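Local coordinates for protein Sec-alkylsulfatase (Pseudomonas sp., PDB 4AXH) that hydrolyses (R)-configured secondary alkyl sulfates with inversion of configuration, using two zinc ions, to release (S)-alcohols and sulfate, at residues A46-L49 with K50-F54; K35-A39 with I40-K44. All blocks are in the same frame, centred on the assembly; numbering follows the deposited sequence.

In the fold
Both contacts are local, and both belong to the helix 39-48 that follows the N-terminal arm; along the chain they come in series, without nesting or crossing. Contact 2 (35-39 with 40-44) comes first and marks where the arm turns into the helix: S38 caps its first turn, while partners on helices 477-490 and 495-511 hold the arm and this turn. Contact 1 (46-49 with 50-54), its centre about 16 Å from that of contact 2, is at the other end, where the chain leaves the helix and folds back before helix 58-64. There the packing is against helix 103-111 and the loop carrying W411. Both lie at the surface, away from the zinc site.

Contact 1: A46-L49 with K50-F54; sequences AEVL and KNLPF
V48 runs beside L52, both side chains directed alike, with V48 CG1 3.9 Å from L52 CD2. V48 places CG1 anti to its own backbone N (chi1 -173°), which turns this methyl to L52 and, more loosely, to the ring of F54, whose CZ is 4.3 Å from V48 CG1. The same ring also meets the carbonyls of V48 and L49: V48 O lies at its edge, near the ring plane, and L49 O comes obliquely to F54 CD2. The backbone itself is closed only lightly here: K50 N gives a weak bond of 3.3 Å to E47 O, bent to 135° at the hydrogen. Beyond K50 the path turns sharply; N51 has positive phi (66°) at this turn, and L52 and F54 come back to V48. The aliphatic part of K50 passes E47 O, its CG 3.4 Å away. E47 has more than one conformation, and any electrostatic attraction between it and K50 is therefore doubtful. Around this turn, V48, L49 and F54 touch P103 and L52 touches S104, both of helix 103-111, whereas W411, from the loop between helices 393-400 and 420-431, packs edge-to-face with F54 and also borders L52 and P53.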
ATOM      1  N   ALA A  46     -10.251   9.206  34.595  1.00 38.88           N
ATOM      2  CA  ALA A  46     -10.007  10.327  35.512  1.00 38.98           C
ATOM      3  C   ALA A  46      -8.528  10.775  35.433  1.00 43.23           C
ATOM      4  O   ALA A  46      -8.250  11.962  35.625  1.00 44.64           O
ATOM      5  CB  ALA A  46     -10.373   9.954  36.940  1.00 39.63           C
ATOM      6  N   GLU A  47      -7.601   9.827  35.126  1.00 37.15           N
ATOM      7  CA  GLU A  47      -6.177  10.126  34.977  0.50 36.45           C
ATOM      8  C   GLU A  47      -5.943  11.057  33.774  1.00 41.03           C
ATOM      9  O   GLU A  47      -5.105  11.947  33.865  1.00 40.29           O
ATOM     10  CB  GLU A  47      -5.322   8.828  34.948  0.50 36.92           C
ATOM     11  CG  GLU A  47      -3.806   8.994  34.982  0.50 34.44           C
ATOM     12  CD  GLU A  47      -3.194   9.990  35.948  0.50 42.28           C
ATOM     13  OE1 GLU A  47      -3.857  10.334  36.955  0.50 32.65           O
ATOM     14  OE2 GLU A  47      -2.037  10.412  35.703  0.50 18.10           O
ATOM     15  N   VAL A  48      -6.743  10.913  32.691  1.00 38.36           N
ATOM     16  CA  VAL A  48      -6.693  11.752  31.470  1.00 37.78           C
ATOM     17  C   VAL A  48      -6.977  13.220  31.823  1.00 42.00           C
ATOM     18  O   VAL A  48      -6.394  14.077  31.188  1.00 39.99           O
ATOM     19  CB  VAL A  48      -7.615  11.239  30.313  1.00 39.42           C
ATOM     20  CG1 VAL A  48      -7.407  12.020  29.030  1.00 38.69           C
ATOM     21  CG2 VAL A  48      -7.418   9.761  30.058  1.00 38.56           C
ATOM     22  N   LEU A  49      -7.836  13.501  32.833  1.00 41.14           N
ATOM     23  CA  LEU A  49      -8.186  14.860  33.307  1.00 42.60           C
ATOM     24  C   LEU A  49      -6.945  15.728  33.542  1.00 49.10           C
ATOM     25  O   LEU A  49      -6.937  16.898  33.188  1.00 48.41           O
ATOM     26  CB  LEU A  49      -9.065  14.807  34.576  1.00 43.12           C
ATOM     27  CG  LEU A  49     -10.601  14.686  34.379  1.00 48.85           C
ATOM     28  CD1 LEU A  49     -11.013  13.285  34.006  1.00 49.87           C
ATOM     29  CD2 LEU A  49     -11.329  15.002  35.658  1.00 50.77           C
ATOM     30  N   LYS A  50      -5.905  15.147  34.143  1.00 50.24           N
ATOM     31  CA  LYS A  50      -4.586  15.775  34.345  1.00 51.68           C
ATOM     32  C   LYS A  50      -3.723  15.247  33.206  1.00 57.87           C
ATOM     33  O   LYS A  50      -4.185  14.373  32.491  1.00 59.64           O
ATOM     34  CB  LYS A  50      -3.981  15.476  35.736  1.00 53.88           C
ATOM     35  CG  LYS A  50      -4.212  14.084  36.292  1.00 59.84           C
ATOM     36  CD  LYS A  50      -4.600  14.182  37.750  1.00 68.62           C
ATOM     37  CE  LYS A  50      -5.078  12.859  38.285  1.00 96.82           C
ATOM     38  NZ  LYS A  50      -5.507  12.979  39.703  1.00114.32           N
ATOM     39  N   ASN A  51      -2.545  15.792  32.963  1.00 53.64           N
ATOM     40  CA  ASN A  51      -1.698  15.372  31.827  1.00 53.41           C
ATOM     41  C   ASN A  51      -2.235  15.654  30.358  1.00 51.70           C
ATOM     42  O   ASN A  51      -1.544  15.376  29.380  1.00 52.00           O
ATOM     43  CB  ASN A  51      -0.988  13.987  32.033  1.00 57.91           C
ATOM     44  CG  ASN A  51      -1.866  12.767  32.138  1.00 80.55           C
ATOM     45  OD1 ASN A  51      -2.005  12.148  33.206  1.00 68.59           O
ATOM     46  ND2 ASN A  51      -2.487  12.399  31.029  1.00 78.32           N
ATOM     47  N   LEU A  52      -3.397  16.290  30.231  1.00 44.96           N
ATOM     48  CA  LEU A  52      -3.995  16.745  28.960  1.00 43.40           C
ATOM     49  C   LEU A  52      -4.572  18.185  29.168  1.00 47.96           C
ATOM     50  O   LEU A  52      -4.977  18.471  30.293  1.00 47.88           O
ATOM     51  CB  LEU A  52      -5.040  15.758  28.422  1.00 42.11           C
ATOM     52  CG  LEU A  52      -4.784  15.259  26.982  1.00 45.55           C
ATOM     53  CD1 LEU A  52      -3.640  14.272  26.911  1.00 47.00           C
ATOM     54  CD2 LEU A  52      -5.973  14.602  26.418  1.00 44.67           C
ATOM     55  N   PRO A  53      -4.564  19.115  28.174  1.00 43.57           N
ATOM     56  CA  PRO A  53      -4.981  20.510  28.449  1.00 43.19           C
ATOM     57  C   PRO A  53      -6.210  20.808  29.309  1.00 49.23           C
ATOM     58  O   PRO A  53      -6.022  21.199  30.479  1.00 56.05           O
ATOM     59  CB  PRO A  53      -4.972  21.185  27.087  1.00 44.55           C
ATOM     60  CG  PRO A  53      -3.969  20.423  26.324  1.00 48.43           C
ATOM     61  CD  PRO A  53      -4.086  18.978  26.783  1.00 44.39           C
ATOM     62  N   PHE A  54      -7.433  20.672  28.771  1.00 37.15           N
ATOM     63  CA  PHE A  54      -8.723  20.921  29.451  1.00 32.63           C
ATOM     64  C   PHE A  54      -8.907  22.350  29.939  1.00 35.72           C
ATOM     65  O   PHE A  54     -10.013  22.856  29.891  1.00 36.46           O
ATOM     66  CB  PHE A  54      -9.037  19.891  30.538  1.00 32.24           C
ATOM     67  CG  PHE A  54      -9.172  18.471  30.052  1.00 30.83           C
ATOM     68  CD1 PHE A  54     -10.305  18.061  29.342  1.00 33.29           C
ATOM     69  CD2 PHE A  54      -8.187  17.538  30.323  1.00 28.23           C
ATOM     70  CE1 PHE A  54     -10.423  16.738  28.895  1.00 33.95           C
ATOM     71  CE2 PHE A  54      -8.288  16.236  29.851  1.00 31.43           C
ATOM     72  CZ  PHE A  54      -9.398  15.835  29.143  1.00 30.99           C
TER

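Contact 2: K35-A39 with I40-K44; sequences KPASA and ITAAK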
ATOM      1  N   LYS A  35     -22.538  -3.401  30.319  1.00 58.26           N
ATOM      2  CA  LYS A  35     -21.846  -3.282  31.614  1.00 56.88           C
ATOM      3  C   LYS A  35     -21.328  -1.852  31.851  1.00 60.11           C
ATOM      4  O   LYS A  35     -20.892  -1.216  30.887  1.00 61.08           O
ATOM      5  CB  LYS A  35     -20.685  -4.277  31.695  1.00 57.91           C
ATOM      6  CG  LYS A  35     -21.032  -5.673  31.194  1.00 66.10           C
ATOM      7  CD  LYS A  35     -21.642  -6.578  32.275  1.00 62.01           C
ATOM      8  CE  LYS A  35     -22.930  -7.248  31.863  1.00 40.94           C
ATOM      9  NZ  LYS A  35     -22.748  -8.128  30.678  1.00 53.03           N
ATOM     10  N   PRO A  36     -21.378  -1.309  33.096  1.00 53.15           N
ATOM     11  CA  PRO A  36     -20.870   0.056  33.302  1.00 51.53           C
ATOM     12  C   PRO A  36     -19.336   0.089  33.398  1.00 49.43           C
ATOM     13  O   PRO A  36     -18.661  -0.930  33.155  1.00 46.29           O
ATOM     14  CB  PRO A  36     -21.555   0.480  34.611  1.00 53.53           C
ATOM     15  CG  PRO A  36     -21.676  -0.806  35.393  1.00 57.36           C
ATOM     16  CD  PRO A  36     -21.827  -1.915  34.376  1.00 53.35           C
ATOM     17  N   ALA A  37     -18.790   1.269  33.747  1.00 44.13           N
ATOM     18  CA  ALA A  37     -17.346   1.450  33.873  1.00 43.02           C
ATOM     19  C   ALA A  37     -16.813   0.633  35.049  1.00 50.67           C
ATOM     20  O   ALA A  37     -17.356   0.688  36.169  1.00 51.04           O
ATOM     21  CB  ALA A  37     -17.016   2.923  34.062  1.00 42.59           C
ATOM     22  N   SER A  38     -15.758  -0.151  34.791  1.00 47.30           N
ATOM     23  CA  SER A  38     -15.125  -0.920  35.845  1.00 46.25           C
ATOM     24  C   SER A  38     -14.314   0.053  36.727  1.00 52.99           C
ATOM     25  O   SER A  38     -14.165   1.234  36.375  1.00 52.55           O
ATOM     26  CB  SER A  38     -14.257  -2.028  35.259  1.00 46.29           C
ATOM     27  OG  SER A  38     -13.004  -1.567  34.793  1.00 47.18           O
ATOM     28  N   ALA A  39     -13.825  -0.423  37.888  1.00 50.60           N
ATOM     29  CA  ALA A  39     -13.061   0.420  38.803  1.00 49.71           C
ATOM     30  C   ALA A  39     -11.823   0.997  38.100  1.00 50.18           C
ATOM     31  O   ALA A  39     -11.509   2.186  38.260  1.00 50.04           O
ATOM     32  CB  ALA A  39     -12.642  -0.401  40.009  1.00 50.57           C
ATOM     33  N   ILE A  40     -11.172   0.149  37.289  1.00 43.29           N
ATOM     34  CA  ILE A  40      -9.943   0.406  36.556  1.00 43.43           C
ATOM     35  C   ILE A  40     -10.155   1.422  35.428  1.00 49.95           C
ATOM     36  O   ILE A  40      -9.388   2.386  35.338  1.00 51.27           O
ATOM     37  CB  ILE A  40      -9.304  -0.918  36.075  1.00 46.09           C
ATOM     38  CG1 ILE A  40      -9.196  -1.947  37.234  1.00 46.31           C
ATOM     39  CG2 ILE A  40      -7.942  -0.676  35.439  1.00 46.69           C
ATOM     40  CD1 ILE A  40     -10.536  -2.921  37.469  1.00 49.90           C
ATOM     41  N   THR A  41     -11.194   1.205  34.585  1.00 44.65           N
ATOM     42  CA  THR A  41     -11.602   2.046  33.464  1.00 42.55           C
ATOM     43  C   THR A  41     -11.892   3.436  33.987  1.00 46.77           C
ATOM     44  O   THR A  41     -11.328   4.393  33.462  1.00 48.50           O
ATOM     45  CB  THR A  41     -12.789   1.398  32.708  1.00 39.24           C
ATOM     46  OG1 THR A  41     -12.313   0.305  31.922  1.00 32.82           O
ATOM     47  CG2 THR A  41     -13.549   2.368  31.809  1.00 32.51           C
ATOM     48  N   ALA A  42     -12.729   3.552  35.029  1.00 41.55           N
ATOM     49  CA  ALA A  42     -13.086   4.839  35.614  1.00 42.23           C
ATOM     50  C   ALA A  42     -11.849   5.620  36.135  1.00 49.07           C
ATOM     51  O   ALA A  42     -11.764   6.832  35.934  1.00 50.20           O
ATOM     52  CB  ALA A  42     -14.124   4.653  36.717  1.00 42.65           C
ATOM     53  N   ALA A  43     -10.887   4.915  36.765  1.00 44.89           N
ATOM     54  CA  ALA A  43      -9.631   5.476  37.271  1.00 43.14           C
ATOM     55  C   ALA A  43      -8.757   5.954  36.102  1.00 44.86           C
ATOM     56  O   ALA A  43      -8.249   7.070  36.148  1.00 45.73           O
ATOM     57  CB  ALA A  43      -8.887   4.430  38.078  1.00 43.54           C
ATOM     58  N   LYS A  44      -8.598   5.114  35.058  1.00 39.33           N
ATOM     59  CA  LYS A  44      -7.832   5.402  33.842  1.00 38.67           C
ATOM     60  C   LYS A  44      -8.345   6.673  33.124  1.00 43.06           C
ATOM     61  O   LYS A  44      -7.534   7.472  32.657  1.00 41.11           O
ATOM     62  CB  LYS A  44      -7.865   4.202  32.891  1.00 39.12           C
ATOM     63  CG  LYS A  44      -6.611   4.094  32.027  1.00 46.16           C
ATOM     64  CD  LYS A  44      -6.872   3.378  30.679  1.00 49.66           C
ATOM     65  CE  LYS A  44      -5.635   3.305  29.800  1.00 46.59           C
ATOM     66  NZ  LYS A  44      -4.809   2.099  30.100  1.00 58.55           N
TER
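S38 OG has two partners: T41 N, three residues on, donates to it in a weak but nearly straight bond (3.3 Å, 172°), and Y477 OH is hydrogen-bonded to it from helix 477-490. This is an N-cap. With chi1 at 79°, the hydroxyl stands between the backbone N and the carbonyl carbon of S38, turned to the amide of the first turn. The main chain takes over at once, A42 N reaching S38 O at 3.0 Å and A43 N reaching A39 O at 3.2 Å. A37, just before the cap, brings its CB to 4.3 Å from A42 CB and 4.2 Å from T41 CG2; the A37-A42 pair occupies the positions of a hydrophobic staple, reduced here to two methyl groups. T41 sends CG2 to A37, while its OG1 is hydrogen-bonded to Q511 NE2 and Q507 OE1 of helix 495-511, the latter also bonded to S38 N. At the cap itself, the backbone N-H groups of the helix start would probably favour S38 OG as an acceptor toward T41 N.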